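Local coordinates for cytochrome P450 CYP260B1 (Sorangium cellulosum, PDB 5HIW), which belongs to the cytochrome P450 family and holds a heme, protoporphyrin IX containing iron, within a mainly helical fold, at residues Ser130-Val135 with Arg345-Val350; Lys156-Val161 with Leu225-Tyr230; Thr233-Ala238 with Arg377-Phe382; Ala243-Pro248 with Asp385-Leu390. All coordinates share one frame; numbering follows the deposited sequence.

Contact 1. Residues Ser130-Val135 with Arg345-Val350; sequences SMPMGV and RMEARV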
# COMPACT_ATOMS: atom_id res chain seq x y z
N SER A 130 6.90 -2.55 12.23
CA SER A 130 6.54 -2.20 13.65
C SER A 130 5.45 -1.16 13.72
O SER A 130 4.50 -1.21 14.58
CB SER A 130 7.72 -1.52 14.35
OG SER A 130 8.74 -2.41 14.51
N MET A 131 5.51 -0.21 12.79
CA MET A 131 4.47 0.85 12.70
C MET A 131 3.04 0.31 12.52
O MET A 131 2.18 0.53 13.40
CB MET A 131 4.84 1.91 11.61
CG MET A 131 5.91 2.85 12.04
SD MET A 131 5.39 3.87 13.45
CE MET A 131 3.98 4.69 12.68
N PRO A 132 2.74 -0.38 11.42
CA PRO A 132 1.42 -0.94 11.29
C PRO A 132 1.04 -2.03 12.30
O PRO A 132 -0.13 -2.14 12.65
CB PRO A 132 1.39 -1.47 9.87
CG PRO A 132 2.80 -1.60 9.50
CD PRO A 132 3.50 -0.51 10.18
N MET A 133 2.03 -2.78 12.85
CA MET A 133 1.70 -3.69 13.92
C MET A 133 1.13 -2.97 15.15
O MET A 133 0.09 -3.41 15.66
CB MET A 133 2.92 -4.53 14.35
CG MET A 133 3.29 -5.55 13.30
SD MET A 133 4.63 -6.66 13.85
CE MET A 133 3.74 -7.66 15.02
N GLY A 134 1.76 -1.86 15.58
CA GLY A 134 1.22 -1.06 16.65
C GLY A 134 -0.02 -0.26 16.29
O GLY A 134 -1.04 -0.16 17.06
N VAL A 135 -0.03 0.30 15.11
CA VAL A 135 -1.15 1.21 14.75
C VAL A 135 -2.44 0.51 14.55
O VAL A 135 -3.50 1.01 14.96
CB VAL A 135 -0.75 2.08 13.49
CG1 VAL A 135 -2.03 2.70 12.85
CG2 VAL A 135 0.30 3.09 13.83
N ARG A 345 -0.42 8.45 4.08
CA ARG A 345 0.39 9.66 4.09
C ARG A 345 0.68 10.19 5.47
O ARG A 345 1.74 10.65 5.75
CB ARG A 345 -0.34 10.73 3.25
CG ARG A 345 -0.07 10.57 1.73
CD ARG A 345 -1.04 11.42 0.89
NE ARG A 345 -0.67 11.50 -0.55
CZ ARG A 345 -1.54 11.45 -1.56
NH1 ARG A 345 -2.87 11.16 -1.37
NH2 ARG A 345 -1.10 11.59 -2.82
N MET A 346 -0.30 10.17 6.36
CA MET A 346 -0.11 10.65 7.65
C MET A 346 0.86 9.77 8.49
O MET A 346 1.71 10.24 9.23
CB MET A 346 -1.43 10.84 8.36
CG MET A 346 -1.32 11.27 9.79
SD MET A 346 -1.27 9.92 11.04
CE MET A 346 -2.93 9.41 11.01
N GLU A 347 0.66 8.47 8.37
CA GLU A 347 1.52 7.54 9.13
C GLU A 347 2.96 7.66 8.65
O GLU A 347 3.89 7.70 9.45
CB GLU A 347 0.97 6.14 8.94
CG GLU A 347 1.61 5.12 9.89
CD GLU A 347 0.91 3.77 9.88
OE1 GLU A 347 -0.29 3.62 9.51
OE2 GLU A 347 1.63 2.88 10.37
N ALA A 348 3.18 7.74 7.37
CA ALA A 348 4.50 8.00 6.84
C ALA A 348 5.09 9.28 7.37
O ALA A 348 6.24 9.34 7.81
CB ALA A 348 4.48 7.95 5.34
N ARG A 349 4.36 10.39 7.32
CA ARG A 349 4.87 11.63 7.85
C ARG A 349 5.21 11.60 9.34
O ARG A 349 6.31 12.05 9.77
CB ARG A 349 3.84 12.75 7.56
CG ARG A 349 4.20 14.04 8.24
CD ARG A 349 3.21 15.17 7.98
NE ARG A 349 1.80 14.82 8.07
CZ ARG A 349 1.07 14.80 9.18
NH1 ARG A 349 1.62 15.08 10.32
NH2 ARG A 349 -0.21 14.49 9.11
N VAL A 350 4.29 11.10 10.14
CA VAL A 350 4.47 11.03 11.57
C VAL A 350 5.62 10.14 12.00
O VAL A 350 6.50 10.55 12.78
CB VAL A 350 3.22 10.59 12.25
CG1 VAL A 350 3.46 10.35 13.74
CG2 VAL A 350 2.14 11.63 12.05
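In the helical core of the P450 fold, Met131, Pro132 and Val135 on the helix that the family calls E close round the carboxylate end of Glu347 on helix L. The short axes run 11.6 Å apart with their directions at 118°, and Glu347 spans most of this distance. It does this with CG anti to the backbone N (chi1 -169°) and an extended chain beyond it. Its OE2 lies 3.6 Å from Met131 CB and 3.7 Å from Val135 CG2, while OE1 sits 3.9 Å from Val135 CG1. Pro132 crosses the glutamate at about a right angle; its N, a proline nitrogen with no proton to give, is 3.6 Å from Glu347 OE2. Met131 folds back at chi2 and chi3, which lays its CE alongside the glutamate stem, 3.7 Å from Glu347 CG. No hydrogen bond joins the two segments, and the apolar groups that 130-135 sets round the carboxyl group could raise its pKa. Helix 232-245 wedges in beside the pair: Leu237 touches Met131, Ser234 touches Pro132 and Thr233 touches Glu347. Farther round helix 341-358, Met346 and Val350 pack on helix 93-113, and Arg349 forms a salt bridge with Glu100.

Contact 2. Residues Lys156-Val161 with Leu225-Tyr230; sequences KMIRSV and LILGSY. With HEM (protoporphyrin IX containing Fe), chain B.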
# COMPACT_ATOMS: atom_id res chain seq x y z
N LYS A 156 -2.13 -14.55 7.23
CA LYS A 156 -2.82 -15.69 6.64
C LYS A 156 -3.97 -15.21 5.75
O LYS A 156 -4.15 -15.78 4.66
CB LYS A 156 -3.37 -16.66 7.67
CG LYS A 156 -2.35 -17.58 8.32
CD LYS A 156 -2.95 -18.63 9.23
CE LYS A 156 -2.99 -18.23 10.69
NZ LYS A 156 -3.59 -19.41 11.41
N MET A 157 -4.77 -14.24 6.23
CA MET A 157 -5.81 -13.62 5.36
C MET A 157 -5.24 -13.09 4.06
O MET A 157 -5.75 -13.38 2.98
CB MET A 157 -6.59 -12.57 6.09
CG MET A 157 -7.33 -13.15 7.29
SD MET A 157 -8.53 -11.94 7.85
CE MET A 157 -7.48 -10.87 8.76
N ILE A 158 -4.14 -12.36 4.16
CA ILE A 158 -3.50 -11.75 3.04
C ILE A 158 -2.98 -12.85 2.08
O ILE A 158 -3.20 -12.79 0.91
CB ILE A 158 -2.40 -10.76 3.51
CG1 ILE A 158 -3.05 -9.53 4.12
CG2 ILE A 158 -1.51 -10.32 2.33
CD1 ILE A 158 -2.09 -8.43 4.60
N ARG A 159 -2.34 -13.87 2.60
CA ARG A 159 -1.94 -15.02 1.76
C ARG A 159 -3.12 -15.60 0.96
O ARG A 159 -2.95 -15.95 -0.23
CB ARG A 159 -1.29 -16.11 2.63
CG ARG A 159 -0.70 -17.30 1.87
CD ARG A 159 0.34 -18.04 2.74
NE ARG A 159 0.61 -19.45 2.38
CZ ARG A 159 1.48 -19.88 1.46
NH1 ARG A 159 2.21 -19.03 0.72
NH2 ARG A 159 1.60 -21.20 1.27
N SER A 160 -4.30 -15.69 1.58
CA SER A 160 -5.45 -16.29 0.92
C SER A 160 -5.95 -15.43 -0.26
O SER A 160 -6.59 -15.95 -1.19
CB SER A 160 -6.60 -16.61 1.90
OG SER A 160 -7.28 -15.42 2.42
N VAL A 161 -5.68 -14.14 -0.22
CA VAL A 161 -6.07 -13.17 -1.28
C VAL A 161 -5.06 -13.17 -2.42
O VAL A 161 -5.36 -12.77 -3.54
CB VAL A 161 -6.09 -11.72 -0.75
CG1 VAL A 161 -6.38 -10.74 -1.87
CG2 VAL A 161 -7.14 -11.62 0.36
N LEU A 225 -10.38 -2.36 6.05
CA LEU A 225 -9.33 -1.43 6.32
C LEU A 225 -8.04 -2.16 6.74
O LEU A 225 -6.94 -1.72 6.38
CB LEU A 225 -9.69 -0.43 7.38
CG LEU A 225 -10.95 0.46 6.96
CD1 LEU A 225 -11.35 1.37 8.08
CD2 LEU A 225 -10.65 1.22 5.66
N ILE A 226 -8.18 -3.20 7.55
CA ILE A 226 -7.00 -4.01 7.94
C ILE A 226 -6.28 -4.62 6.72
O ILE A 226 -5.06 -4.38 6.52
CB ILE A 226 -7.36 -5.07 8.97
CG1 ILE A 226 -7.67 -4.39 10.31
CG2 ILE A 226 -6.17 -5.99 9.17
CD1 ILE A 226 -8.31 -5.29 11.33
N LEU A 227 -7.01 -5.29 5.88
CA LEU A 227 -6.43 -5.92 4.71
C LEU A 227 -5.85 -4.93 3.74
O LEU A 227 -4.85 -5.24 3.07
CB LEU A 227 -7.45 -6.80 3.97
CG LEU A 227 -8.02 -8.01 4.76
CD1 LEU A 227 -9.23 -8.67 4.04
CD2 LEU A 227 -6.95 -9.08 5.09
N GLY A 228 -6.48 -3.76 3.63
CA GLY A 228 -5.93 -2.75 2.74
C GLY A 228 -4.71 -2.02 3.25
O GLY A 228 -3.95 -1.49 2.44
N SER A 229 -4.48 -2.00 4.58
CA SER A 229 -3.37 -1.25 5.15
C SER A 229 -2.22 -2.02 5.73
O SER A 229 -1.15 -1.43 5.88
CB SER A 229 -3.86 -0.40 6.32
OG SER A 229 -4.46 -1.26 7.35
N TYR A 230 -2.43 -3.29 6.10
CA TYR A 230 -1.50 -3.91 7.09
C TYR A 230 -0.13 -4.14 6.50
O TYR A 230 0.90 -3.79 7.16
CB TYR A 230 -2.01 -5.23 7.58
CG TYR A 230 -1.38 -5.66 8.86
CD1 TYR A 230 -1.67 -5.01 10.06
CD2 TYR A 230 -0.46 -6.70 8.87
CE1 TYR A 230 -1.05 -5.37 11.23
CE2 TYR A 230 0.09 -7.16 10.06
CZ TYR A 230 -0.19 -6.50 11.22
OH TYR A 230 0.41 -6.91 12.35
CHA HEM B . -7.48 0.70 -2.88
CHB HEM B . -2.65 1.19 -2.73
CHC HEM B . -2.88 2.12 1.97
CHD HEM B . -7.45 0.67 1.91
C1A HEM B . -6.18 0.82 -3.28
C2A HEM B . -5.69 0.71 -4.61
C3A HEM B . -4.34 0.89 -4.57
C4A HEM B . -3.96 0.99 -3.19
CMA HEM B . -3.38 0.84 -5.79
CAA HEM B . -6.55 0.59 -5.86
CBA HEM B . -6.98 -0.88 -6.05
CGA HEM B . -7.60 -1.12 -7.39
O1A HEM B . -7.98 -0.14 -8.11
O2A HEM B . -7.56 -2.28 -7.88
C1B HEM B . -2.28 1.43 -1.46
C2B HEM B . -0.94 1.78 -1.10
C3B HEM B . -1.02 2.06 0.25
C4B HEM B . -2.40 1.85 0.69
CMB HEM B . 0.35 1.81 -1.94
CAB HEM B . 0.15 2.41 1.01
CBB HEM B . 0.34 2.42 2.29
C1C HEM B . -4.18 1.81 2.38
C2C HEM B . -4.61 1.99 3.73
C3C HEM B . -5.91 1.57 3.71
C4C HEM B . -6.23 1.10 2.40
CMC HEM B . -3.68 2.53 4.79
CAC HEM B . -6.88 1.54 4.82
CBC HEM B . -6.79 2.42 5.81
C1D HEM B . -7.79 0.58 0.57
C2D HEM B . -9.18 0.24 0.19
C3D HEM B . -9.20 0.23 -1.14
C4D HEM B . -7.84 0.60 -1.56
CMD HEM B . -10.33 -0.13 1.10
CAD HEM B . -10.41 0.01 -2.07
CBD HEM B . -10.99 1.37 -2.40
CGD HEM B . -12.23 1.29 -3.30
O1D HEM B . -12.47 0.28 -4.04
O2D HEM B . -13.07 2.25 -3.35
NA HEM B . -5.07 1.01 -2.42
NB HEM B . -3.11 1.61 -0.41
NC HEM B . -5.14 1.35 1.59
ND HEM B . -7.01 0.77 -0.52
FE HEM B . -5.12 1.22 -0.47
O HOH W 1 -4.67 -1.03 -0.27
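Apolar packing joins Met157 and Ile158 of helix 147-162, the F helix of the P450 fold, to Leu227 of helix 218-229 and the neighbouring Tyr230; helix 218-229 is the first half of the long central helix over the distal heme face. One methyl does most of the work: Leu227 CD2 lies 3.6 Å from Met157 CB and 4.0 Å from Ile158 CG1. Met157 crosses the leucine at about a right angle, whereas Ile158 slides past it in the opposite direction and reaches on with CD1 to 4.4 Å from Tyr230 CB. The tyrosine's polar end is held by Asp151 of the F helix. The other side of helix 218-229 belongs to the heme. Gly228 O accepts a hydrogen bond of 2.8 Å from water 1, whose O in turn binds the heme iron at 2.3 Å, and the same carbonyl is bonded by Thr232. Ser229 CB rests 3.3 Å from the heme methyl CMC, its OG turned back to bond Leu225 O at 2.7 Å. Glu231 and Thr232, the acid-alcohol pair found in this helix of many P450s, follow directly. The chemistry is thus divided: the Met157-Ile158-Leu227 patch is apolar and sets no directional constraint, the Tyr230-Asp151 bond adds a polar tie between the helices, and on the heme-facing side the Gly228 carbonyl accepts a hydrogen bond from the iron-bound water.

Contact 3. Residues Thr233-Ala238 with Arg377-Phe382; sequences TSWMLA and RGAAAF. With HEM (protoporphyrin IX containing Fe), chain B.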
# COMPACT_ATOMS: atom_id res chain seq x y z
N THR A 233 1.19 -0.51 4.18
CA THR A 233 1.85 0.47 4.95
C THR A 233 3.35 0.19 5.11
O THR A 233 4.16 1.12 5.03
CB THR A 233 1.19 0.60 6.38
OG1 THR A 233 -0.18 0.96 6.22
CG2 THR A 233 1.90 1.66 7.13
N SER A 234 3.70 -1.08 5.38
CA SER A 234 5.10 -1.44 5.54
C SER A 234 5.95 -1.21 4.27
O SER A 234 7.03 -0.61 4.39
CB SER A 234 5.20 -2.93 5.96
OG SER A 234 4.70 -3.07 7.30
N TRP A 235 5.37 -1.47 3.13
CA TRP A 235 6.15 -1.33 1.83
C TRP A 235 6.28 0.13 1.48
O TRP A 235 7.38 0.59 1.05
CB TRP A 235 5.63 -2.19 0.75
CG TRP A 235 5.90 -3.62 1.07
CD1 TRP A 235 4.96 -4.57 1.47
CD2 TRP A 235 7.17 -4.25 1.12
NE1 TRP A 235 5.61 -5.74 1.76
CE2 TRP A 235 6.95 -5.59 1.51
CE3 TRP A 235 8.48 -3.81 0.85
CZ2 TRP A 235 8.02 -6.47 1.73
CZ3 TRP A 235 9.54 -4.71 1.01
CH2 TRP A 235 9.31 -6.01 1.47
N MET A 236 5.24 0.94 1.79
CA MET A 236 5.39 2.42 1.63
C MET A 236 6.41 3.03 2.53
O MET A 236 7.26 3.85 2.12
CB MET A 236 4.04 3.13 1.83
CG MET A 236 4.16 4.69 1.92
SD MET A 236 2.53 5.43 1.60
CE MET A 236 3.02 7.16 1.52
N LEU A 237 6.39 2.61 3.80
CA LEU A 237 7.40 3.07 4.72
C LEU A 237 8.77 2.59 4.33
O LEU A 237 9.72 3.39 4.41
CB LEU A 237 7.08 2.67 6.16
CG LEU A 237 5.80 3.27 6.85
CD1 LEU A 237 5.55 2.59 8.21
CD2 LEU A 237 5.97 4.75 6.98
N ALA A 238 8.88 1.34 3.88
CA ALA A 238 10.14 0.80 3.52
C ALA A 238 10.75 1.65 2.38
O ALA A 238 11.89 2.08 2.45
CB ALA A 238 10.03 -0.64 3.03
N ARG A 377 10.90 -10.59 0.07
CA ARG A 377 10.39 -11.53 1.13
C ARG A 377 9.06 -12.23 0.75
O ARG A 377 8.25 -12.51 1.63
CB ARG A 377 10.21 -10.79 2.47
CG ARG A 377 11.34 -9.82 2.81
CD ARG A 377 11.10 -9.25 4.21
NE ARG A 377 12.27 -8.50 4.68
CZ ARG A 377 12.65 -8.39 5.94
NH1 ARG A 377 11.95 -8.94 6.91
NH2 ARG A 377 13.71 -7.69 6.24
N GLY A 378 8.84 -12.47 -0.56
CA GLY A 378 7.57 -12.99 -1.09
C GLY A 378 6.35 -12.05 -1.13
O GLY A 378 5.25 -12.45 -1.58
N ALA A 379 6.50 -10.81 -0.67
CA ALA A 379 5.36 -9.91 -0.61
C ALA A 379 4.95 -9.48 -1.99
O ALA A 379 5.76 -9.53 -2.95
CB ALA A 379 5.70 -8.69 0.22
N ALA A 380 3.72 -9.02 -2.09
CA ALA A 380 3.17 -8.50 -3.36
C ALA A 380 3.43 -7.00 -3.35
O ALA A 380 2.52 -6.21 -3.05
CB ALA A 380 1.68 -8.77 -3.48
N ALA A 381 4.68 -6.60 -3.60
CA ALA A 381 5.05 -5.19 -3.54
C ALA A 381 6.24 -5.05 -4.43
O ALA A 381 6.78 -6.07 -4.84
CB ALA A 381 5.47 -4.83 -2.15
N PHE A 382 6.67 -3.83 -4.66
CA PHE A 382 8.05 -3.58 -5.12
C PHE A 382 8.87 -2.98 -4.00
O PHE A 382 8.47 -1.99 -3.34
CB PHE A 382 8.10 -2.67 -6.32
CG PHE A 382 9.50 -2.28 -6.71
CD1 PHE A 382 10.30 -3.20 -7.39
CD2 PHE A 382 10.05 -1.10 -6.29
CE1 PHE A 382 11.63 -2.89 -7.69
CE2 PHE A 382 11.37 -0.76 -6.63
CZ PHE A 382 12.16 -1.69 -7.32
CHA HEM B . -7.48 0.70 -2.88
CHB HEM B . -2.65 1.19 -2.73
CHC HEM B . -2.88 2.12 1.97
CHD HEM B . -7.45 0.67 1.91
C1A HEM B . -6.18 0.82 -3.28
C2A HEM B . -5.69 0.71 -4.61
C3A HEM B . -4.34 0.89 -4.57
C4A HEM B . -3.96 0.99 -3.19
CMA HEM B . -3.38 0.84 -5.79
CAA HEM B . -6.55 0.59 -5.86
CBA HEM B . -6.98 -0.88 -6.05
CGA HEM B . -7.60 -1.12 -7.39
O1A HEM B . -7.98 -0.14 -8.11
O2A HEM B . -7.56 -2.28 -7.88
C1B HEM B . -2.28 1.43 -1.46
C2B HEM B . -0.94 1.78 -1.10
C3B HEM B . -1.02 2.06 0.25
C4B HEM B . -2.40 1.85 0.69
CMB HEM B . 0.35 1.81 -1.94
CAB HEM B . 0.15 2.41 1.01
CBB HEM B . 0.34 2.42 2.29
C1C HEM B . -4.18 1.81 2.38
C2C HEM B . -4.61 1.99 3.73
C3C HEM B . -5.91 1.57 3.71
C4C HEM B . -6.23 1.10 2.40
CMC HEM B . -3.68 2.53 4.79
CAC HEM B . -6.88 1.54 4.82
CBC HEM B . -6.79 2.42 5.81
C1D HEM B . -7.79 0.58 0.57
C2D HEM B . -9.18 0.24 0.19
C3D HEM B . -9.20 0.23 -1.14
C4D HEM B . -7.84 0.60 -1.56
CMD HEM B . -10.33 -0.13 1.10
CAD HEM B . -10.41 0.01 -2.07
CBD HEM B . -10.99 1.37 -2.40
CGD HEM B . -12.23 1.29 -3.30
O1D HEM B . -12.47 0.28 -4.04
O2D HEM B . -13.07 2.25 -3.35
NA HEM B . -5.07 1.01 -2.42
NB HEM B . -3.11 1.61 -0.41
NC HEM B . -5.14 1.35 1.59
ND HEM B . -7.01 0.77 -0.52
FE HEM B . -5.12 1.22 -0.47
O HOH W 1 -4.67 -1.03 -0.27
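A methyl group sits over the five-membered ring of an indole: Ala381 CB is 3.6 Å from the centroid of that ring of Trp235 and 16° off its normal, a CH-pi contact over the face. A second alanine comes at the same side chain obliquely, with Ala379 CB 3.3 Å from Trp235 NE1 and 3.5 Å from its CZ2. The inverse gamma turn centred on Ala380, whose own CB points away, places the two methyls on the same side, consistent with both meeting Trp235; a weak bond from Ala381 N to Ala379 O spans the turn. Trp235 swings CG beside its backbone N (chi1 -69°), carrying the indole out to the loop. Phe124 also meets this ring, their planes at about 35°. Arg377 ties down the start of the loop through salt bridges to Asp125 and Glu122. On another side of the helix Met236 SD lies 3.8 Å from the heme vinyl atom CBB, so the helix is clasped between loop and cofactor. Such a placement is typical of the P450 fold, where the second half of the long central helix passes the heme and a C-terminal hairpin loop, probably the counterpart of 377-382, folds in on the distal side.

Contact 4. Residues Ala243-Pro248 with Asp385-Leu390; sequences ALLAHP and DQIPAL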
# COMPACT_ATOMS: atom_id res chain seq x y z
N ALA A 243 14.43 5.79 -0.07
CA ALA A 243 14.58 7.09 -0.79
C ALA A 243 15.29 8.06 0.04
O ALA A 243 16.15 8.82 -0.48
CB ALA A 243 13.24 7.64 -1.18
N LEU A 244 14.95 8.16 1.33
CA LEU A 244 15.67 9.10 2.18
C LEU A 244 17.13 8.68 2.45
O LEU A 244 18.06 9.49 2.27
CB LEU A 244 14.97 9.37 3.54
CG LEU A 244 13.58 10.01 3.28
CD1 LEU A 244 12.85 10.23 4.58
CD2 LEU A 244 13.59 11.30 2.47
N LEU A 245 17.36 7.46 2.91
CA LEU A 245 18.70 7.01 3.22
C LEU A 245 19.60 6.99 1.99
O LEU A 245 20.81 7.22 2.10
CB LEU A 245 18.70 5.65 3.83
CG LEU A 245 17.94 5.45 5.15
CD1 LEU A 245 17.94 3.97 5.51
CD2 LEU A 245 18.54 6.26 6.25
N ALA A 246 19.03 6.75 0.82
CA ALA A 246 19.83 6.76 -0.43
C ALA A 246 20.18 8.21 -0.91
O ALA A 246 20.90 8.35 -1.91
CB ALA A 246 19.11 6.02 -1.55
N HIS A 247 19.67 9.24 -0.28
CA HIS A 247 19.83 10.64 -0.81
C HIS A 247 20.25 11.47 0.31
O HIS A 247 19.48 12.24 0.89
CB HIS A 247 18.60 11.17 -1.60
CG HIS A 247 18.28 10.35 -2.81
ND1 HIS A 247 17.39 9.32 -2.79
CD2 HIS A 247 18.82 10.35 -4.05
CE1 HIS A 247 17.35 8.74 -3.96
NE2 HIS A 247 18.22 9.33 -4.75
N PRO A 248 21.51 11.30 0.71
CA PRO A 248 21.89 12.14 1.80
C PRO A 248 21.79 13.67 1.52
O PRO A 248 21.70 14.40 2.46
CB PRO A 248 23.38 11.71 2.06
CG PRO A 248 23.81 11.28 0.74
CD PRO A 248 22.63 10.45 0.28
N ASP A 385 14.75 -6.06 0.12
CA ASP A 385 14.71 -7.15 1.08
C ASP A 385 15.07 -6.83 2.46
O ASP A 385 14.74 -7.62 3.37
CB ASP A 385 15.45 -8.38 0.52
CG ASP A 385 16.93 -8.18 0.38
OD1 ASP A 385 17.49 -7.09 0.60
OD2 ASP A 385 17.55 -9.18 0.00
N GLN A 386 15.72 -5.69 2.69
CA GLN A 386 16.05 -5.17 3.99
C GLN A 386 16.55 -3.74 3.83
O GLN A 386 16.86 -3.28 2.68
CB GLN A 386 17.12 -6.00 4.76
CG GLN A 386 18.32 -6.35 3.86
CD GLN A 386 19.51 -6.84 4.67
OE1 GLN A 386 19.80 -6.28 5.69
NE2 GLN A 386 20.17 -7.85 4.21
N ILE A 387 16.60 -3.04 4.95
CA ILE A 387 16.92 -1.61 5.01
C ILE A 387 17.94 -1.37 6.07
O ILE A 387 17.68 -0.82 7.16
CB ILE A 387 15.69 -0.70 5.20
CG1 ILE A 387 14.61 -1.07 4.21
CG2 ILE A 387 16.13 0.74 4.96
CD1 ILE A 387 13.30 -0.48 4.61
N PRO A 388 19.16 -1.82 5.80
CA PRO A 388 20.23 -1.72 6.82
C PRO A 388 20.63 -0.30 7.10
O PRO A 388 21.10 0.38 6.20
CB PRO A 388 21.41 -2.48 6.16
CG PRO A 388 20.92 -3.05 4.89
CD PRO A 388 19.65 -2.32 4.51
N ALA A 389 20.54 0.15 8.35
CA ALA A 389 20.95 1.48 8.72
C ALA A 389 21.89 1.59 9.92
O ALA A 389 21.95 0.69 10.76
CB ALA A 389 19.73 2.35 9.00
N LEU A 390 22.63 2.70 9.95
CA LEU A 390 23.50 3.08 11.01
C LEU A 390 22.85 4.18 11.72
O LEU A 390 22.31 5.09 11.09
CB LEU A 390 24.82 3.60 10.43
CG LEU A 390 25.58 2.60 9.56
CD1 LEU A 390 26.87 3.25 9.08
CD2 LEU A 390 25.86 1.31 10.30
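Leu245 and Ile387 form the close-packed part of this small apolar contact, their side chains crossing at about a right angle with Leu245 CD1 3.7 Å from Ile387 CG2. The same leucine methyl stands more loosely against Ala389 CB, at 4.2 Å. Leu245 keeps CG anti to its carbonyl carbon (chi1 -60°), which extends the branch from helix 232-245 toward Ile387, just ahead of strand 388-390, and Ala389 within it. Ile387 offers CG2 to it, while its other branch runs toward Ala238, about two turns earlier on the same helix. Beyond Leu245 the chain turns outward: Ala246 and Pro248 are exposed, and this side takes no part in the packing on 385-390. His247 anchors it by a hydrogen bond. The imidazole ND1 donates to Ala243 O over 2.7 Å, nearly straight at 168°, in the ring plane and on a lone pair of the carbonyl. The bond ties the imidazole back to a backbone carbonyl four residues earlier and shows that ND1 carries a proton. Phe319 stacks on the same imidazole and Trp271 meets it edge-to-face, while His247 itself occupies the N-cap position of helix 248-256. Ala389 lies on strand 388-390, the middle strand of a three-stranded antiparallel sheet between 120-122 and 363-364; Leu123 of helix 123-128 and Met251 of helix 248-256 close in on Leu245 from the flanking elements.

Three of the four contacts follow the long central helix, which runs as 218-229 and then 232-245: contact 2 lies at the junction, contact 3 just after it and contact 4 at its far end, about 26 Å from contact 2 between centres. Contacts 2 and 3 both touch the heme. Contact 1 joins helices E and L beside the middle of this line, its centre about 14 Å from that of contact 3, and meets it through side chains of helix 232-245. Contacts 3 and 4 share that helix and are tied again by Arg377 and Asp385. Along the chain contact 1 alternates with contacts 3 and 4, so segments far apart in sequence are brought together along helix 232-245, with contacts 2 and 3 next to the heme.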